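Local coordinates for protein tyrosinase (Aspergillus oryzae, PDB 6JU8) that probably oxidises L-tyrosine and L-dopa to L-dopaquinone with molecular oxygen, using a pair of copper ions, as a tyrosinase of melanin biosynthesis, at residues 70-81 and 407-415. The protein carries 1 engineered substitution. Sequence-based numbering, arbitrary orientation.
Sequences IHGAPWTEWDGV and DLRPFHRFC. With CU (copper (II) ion), chain C.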
loop_
_atom_site.group_PDB
_atom_site.type_symbol
_atom_site.label_atom_id
_atom_site.label_comp_id
_atom_site.label_asym_id
_atom_site.label_seq_id
_atom_site.Cartn_x
_atom_site.Cartn_y
_atom_site.Cartn_z
ATOM N N ILE A 70 24.038 9.709 -4.387
ATOM C CA ILE A 70 25.029 10.569 -3.714
ATOM C C ILE A 70 25.005 10.343 -2.228
ATOM O O ILE A 70 26.046 10.364 -1.559
ATOM C CB ILE A 70 24.724 12.052 -4.049
ATOM C CG1 ILE A 70 25.022 12.362 -5.523
ATOM C CG2 ILE A 70 25.503 12.969 -3.124
ATOM C CD1 ILE A 70 24.463 13.671 -6.018
ATOM N N HIS A 71 23.808 10.177 -1.676
ATOM C CA HIS A 71 23.613 10.153 -0.226
ATOM C C HIS A 71 24.264 8.929 0.414
ATOM O O HIS A 71 24.834 9.039 1.488
ATOM C CB HIS A 71 22.113 10.160 0.041
ATOM C CG HIS A 71 21.697 10.292 1.462
ATOM N ND1 HIS A 71 21.234 9.186 2.159
ATOM C CD2 HIS A 71 21.670 11.328 2.319
ATOM C CE1 HIS A 71 20.926 9.587 3.397
ATOM N NE2 HIS A 71 21.177 10.871 3.522
ATOM N N GLY A 72 24.149 7.748 -0.197
ATOM C CA GLY A 72 24.492 6.484 0.424
ATOM C C GLY A 72 24.864 5.419 -0.580
ATOM O O GLY A 72 25.725 5.616 -1.436
ATOM N N ALA A 73 24.245 4.252 -0.429
ATOM C CA ALA A 73 24.504 3.127 -1.322
ATOM C C ALA A 73 24.075 3.502 -2.731
ATOM O O ALA A 73 23.083 4.240 -2.885
ATOM C CB ALA A 73 23.763 1.885 -0.833
ATOM N N PRO A 74 24.711 3.004 -3.784
ATOM C CA PRO A 74 25.740 1.962 -3.760
ATOM C C PRO A 74 27.173 2.423 -3.532
ATOM O O PRO A 74 28.122 1.648 -3.742
ATOM C CB PRO A 74 25.622 1.349 -5.177
ATOM C CG PRO A 74 25.189 2.518 -6.026
ATOM C CD PRO A 74 24.236 3.304 -5.166
ATOM N N TRP A 75 27.362 3.660 -3.107
ATOM C CA TRP A 75 28.646 4.175 -2.667
ATOM C C TRP A 75 29.626 4.360 -3.822
ATOM O O TRP A 75 30.798 3.996 -3.703
ATOM C CB TRP A 75 29.229 3.272 -1.571
ATOM C CG TRP A 75 28.278 3.008 -0.439
ATOM C CD1 TRP A 75 27.682 3.921 0.395
ATOM C CD2 TRP A 75 27.839 1.722 -0.005
ATOM N NE1 TRP A 75 26.885 3.279 1.315
ATOM C CE2 TRP A 75 26.965 1.919 1.088
ATOM C CE3 TRP A 75 28.101 0.421 -0.448
ATOM C CZ2 TRP A 75 26.336 0.868 1.765
ATOM C CZ3 TRP A 75 27.477 -0.617 0.217
ATOM C CH2 TRP A 75 26.616 -0.397 1.305
ATOM N N THR A 76 29.161 4.960 -4.916
ATOM C CA THR A 76 29.987 5.162 -6.091
ATOM C C THR A 76 30.381 6.632 -6.257
ATOM O O THR A 76 29.920 7.503 -5.545
ATOM C CB THR A 76 29.273 4.738 -7.394
ATOM O OG1 THR A 76 28.217 5.673 -7.670
ATOM C CG2 THR A 76 28.637 3.363 -7.288
ATOM N N GLU A 77 31.205 6.879 -7.270
ATOM C CA GLU A 77 31.552 8.221 -7.707
ATOM C C GLU A 77 30.319 8.997 -8.142
ATOM O O GLU A 77 29.318 8.427 -8.566
ATOM C CB GLU A 77 32.580 8.192 -8.843
ATOM C CG GLU A 77 32.009 7.850 -10.196
ATOM C CD GLU A 77 31.459 9.020 -10.976
ATOM O OE1 GLU A 77 31.910 10.182 -10.952
ATOM O OE2 GLU A 77 30.471 8.768 -11.685
ATOM N N TRP A 78 30.424 10.320 -7.994
ATOM C CA TRP A 78 29.448 11.221 -8.590
ATOM C C TRP A 78 30.182 12.498 -8.987
ATOM O O TRP A 78 31.039 12.975 -8.234
ATOM C CB TRP A 78 28.273 11.517 -7.637
ATOM C CG TRP A 78 27.210 12.299 -8.354
ATOM C CD1 TRP A 78 26.212 11.805 -9.149
ATOM C CD2 TRP A 78 27.028 13.724 -8.345
ATOM N NE1 TRP A 78 25.447 12.827 -9.630
ATOM C CE2 TRP A 78 25.909 14.019 -9.153
ATOM C CE3 TRP A 78 27.711 14.776 -7.709
ATOM C CZ2 TRP A 78 25.448 15.325 -9.368
ATOM C CZ3 TRP A 78 27.250 16.054 -7.927
ATOM C CH2 TRP A 78 26.144 16.316 -8.731
ATOM N N ASP A 79 29.874 13.034 -10.154
ATOM C CA ASP A 79 30.466 14.278 -10.646
ATOM C C ASP A 79 31.990 14.269 -10.571
ATOM O O ASP A 79 32.637 15.292 -10.328
ATOM C CB ASP A 79 29.907 15.509 -9.942
ATOM C CG ASP A 79 29.906 16.731 -10.848
ATOM O OD1 ASP A 79 29.856 16.553 -12.092
ATOM O OD2 ASP A 79 29.955 17.858 -10.312
ATOM N N GLY A 80 32.582 13.100 -10.850
ATOM C CA GLY A 80 34.032 13.041 -10.911
ATOM C C GLY A 80 34.710 12.950 -9.559
ATOM O O GLY A 80 35.944 12.949 -9.496
ATOM N N VAL A 81 33.914 12.855 -8.500
ATOM C CA VAL A 81 34.433 12.734 -7.139
ATOM C C VAL A 81 34.351 11.274 -6.723
ATOM O O VAL A 81 33.258 10.687 -6.774
ATOM C CB VAL A 81 33.596 13.590 -6.173
ATOM C CG1 VAL A 81 34.186 13.525 -4.771
ATOM C CG2 VAL A 81 33.445 15.013 -6.673
ATOM N N ASP A 407 35.010 20.893 2.981
ATOM C CA ASP A 407 34.417 20.772 1.655
ATOM C C ASP A 407 33.176 19.889 1.724
ATOM O O ASP A 407 33.204 18.763 2.242
ATOM C CB ASP A 407 35.444 20.110 0.717
ATOM C CG ASP A 407 36.525 21.056 0.235
ATOM O OD1 ASP A 407 36.366 22.287 0.291
ATOM O OD2 ASP A 407 37.574 20.506 -0.164
ATOM N N LEU A 408 32.082 20.374 1.172
ATOM C CA LEU A 408 30.837 19.601 1.114
ATOM C C LEU A 408 30.798 18.814 -0.180
ATOM O O LEU A 408 30.023 19.041 -1.110
ATOM C CB LEU A 408 29.656 20.559 1.254
ATOM C CG LEU A 408 29.642 21.420 2.509
ATOM C CD1 LEU A 408 28.497 22.429 2.459
ATOM C CD2 LEU A 408 29.544 20.560 3.759
ATOM N N ARG A 409 31.693 17.813 -0.226
ATOM C CA ARG A 409 31.789 16.911 -1.373
ATOM C C ARG A 409 30.476 16.163 -1.527
ATOM O O ARG A 409 29.858 15.803 -0.513
ATOM C CB ARG A 409 32.951 15.930 -1.142
ATOM C CG ARG A 409 34.314 16.623 -1.062
ATOM C CD ARG A 409 35.450 15.592 -1.004
ATOM N NE ARG A 409 34.966 14.349 -0.419
ATOM C CZ ARG A 409 35.222 13.126 -0.857
ATOM N NH1 ARG A 409 34.721 12.052 -0.254
ATOM N NH2 ARG A 409 36.002 12.960 -1.925
ATOM N N PRO A 410 30.017 15.874 -2.736
ATOM C CA PRO A 410 30.693 16.076 -4.006
ATOM C C PRO A 410 30.246 17.300 -4.786
ATOM O O PRO A 410 30.375 17.350 -6.019
ATOM C CB PRO A 410 30.221 14.797 -4.743
ATOM C CG PRO A 410 28.754 14.773 -4.390
ATOM C CD PRO A 410 28.743 15.127 -2.917
ATOM N N PHE A 411 29.764 18.322 -4.099
ATOM C CA PHE A 411 29.027 19.403 -4.723
ATOM C C PHE A 411 29.945 20.516 -5.218
ATOM O O PHE A 411 30.618 21.143 -4.412
ATOM C CB PHE A 411 28.006 19.963 -3.736
ATOM C CG PHE A 411 27.051 18.923 -3.193
ATOM C CD1 PHE A 411 26.374 18.068 -4.061
ATOM C CD2 PHE A 411 26.821 18.819 -1.827
ATOM C CE1 PHE A 411 25.474 17.129 -3.551
ATOM C CE2 PHE A 411 25.911 17.915 -1.324
ATOM C CZ PHE A 411 25.229 17.078 -2.197
ATOM N N HIS A 412 29.923 20.751 -6.516
ATOM C CA HIS A 412 30.777 21.751 -7.156
ATOM C C HIS A 412 30.034 23.061 -7.410
ATOM O O HIS A 412 28.837 23.076 -7.708
ATOM C CB HIS A 412 31.311 21.225 -8.483
ATOM C CG HIS A 412 32.295 20.108 -8.302
ATOM N ND1 HIS A 412 32.047 18.850 -8.792
ATOM C CD2 HIS A 412 33.513 20.048 -7.741
ATOM C CE1 HIS A 412 33.063 18.049 -8.527
ATOM N NE2 HIS A 412 33.976 18.762 -7.890
ATOM N N ARG A 413 30.782 24.158 -7.327
ATOM C CA ARG A 413 30.269 25.466 -7.674
ATOM C C ARG A 413 31.357 26.281 -8.369
ATOM O O ARG A 413 32.551 25.994 -8.263
ATOM C CB ARG A 413 29.754 26.222 -6.454
ATOM C CG ARG A 413 30.775 26.312 -5.326
ATOM C CD ARG A 413 30.217 27.007 -4.100
ATOM N NE ARG A 413 29.790 28.372 -4.378
ATOM C CZ ARG A 413 30.605 29.418 -4.328
ATOM N NH1 ARG A 413 31.889 29.299 -4.013
ATOM N NH2 ARG A 413 30.092 30.612 -4.608
ATOM N N PHE A 414 30.905 27.324 -9.035
ATOM C CA PHE A 414 31.816 28.270 -9.662
ATOM C C PHE A 414 32.027 29.416 -8.678
ATOM O O PHE A 414 31.028 30.011 -8.243
ATOM C CB PHE A 414 31.228 28.708 -10.994
ATOM C CG PHE A 414 32.057 29.653 -11.815
ATOM C CD1 PHE A 414 33.203 29.224 -12.462
ATOM C CD2 PHE A 414 31.666 30.977 -11.947
ATOM C CE1 PHE A 414 33.956 30.102 -13.227
ATOM C CE2 PHE A 414 32.417 31.853 -12.706
ATOM C CZ PHE A 414 33.560 31.416 -13.345
ATOM N N CYS A 415 33.277 29.649 -8.291
ATOM C CA CYS A 415 33.650 30.764 -7.429
ATOM C C CYS A 415 33.881 32.025 -8.258
ATOM O O CYS A 415 34.719 32.022 -9.164
ATOM C CB CYS A 415 34.924 30.450 -6.638
ATOM S SG CYS A 415 35.266 31.690 -5.348
HETATM CU CU CU C . 21.436 12.505 4.861
HETATM O O HOH W 1 28.347 19.278 -8.441
HETATM O O HOH W 2 19.701 12.035 5.557
#
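A type I' beta turn, W78 to V81, in the loop that follows the copper ligand H71 within the common central domain of tyrosinase, packs on P410 and H412 of 407-415. The polar link is a His-carboxylate hydrogen bond: H412 ND1 donates to D79 OD2 at 2.8 Å, nearly straight at 168°. D79 OD2 lies in the plane of the imidazole, but the nitrogen approaches it from above the carboxylate, and the two planes stand 64° apart. A water also donates to D79 OD2 and accepts from H412 N, 2.9 Å away, so the D79 carboxylate is linked to the side chain of H412 directly and to its backbone N through the water. With Y7 N as a further donor, three hydrogen bonds converge on this one buried oxygen, which would favour a charged carboxylate.

Beside this polar corner lies P410, preceded by a cis peptide. Its CG sits 3.5 Å from W78 CE3, the two side chains crossing at about a right angle. With CG anti to the backbone N (chi1 -173°), the indole of W78 ends nearer P410 than its CB direction alone would bring it. I70 CD1 lies over the centre of one indole face while D79 CB covers the rim of the other. From I70 the second branch, CG2, reaches P410 CD at 3.9 Å. V81 splits its branches: CG1 touches R409 NH2, and CG2 touches both P410 CB (3.8 Å) and H412 CE1.

H71 binds one copper ion with H98 and H107. I70 and F411 pack on helix 103-129, which carries H107, joining 407-415 to the wall beside that site. W78 NE1 bonds to Q61 O, and the ring of F423, from strand 420-423 antiparallel to 412-415, meets that of H412 with planes nearly parallel.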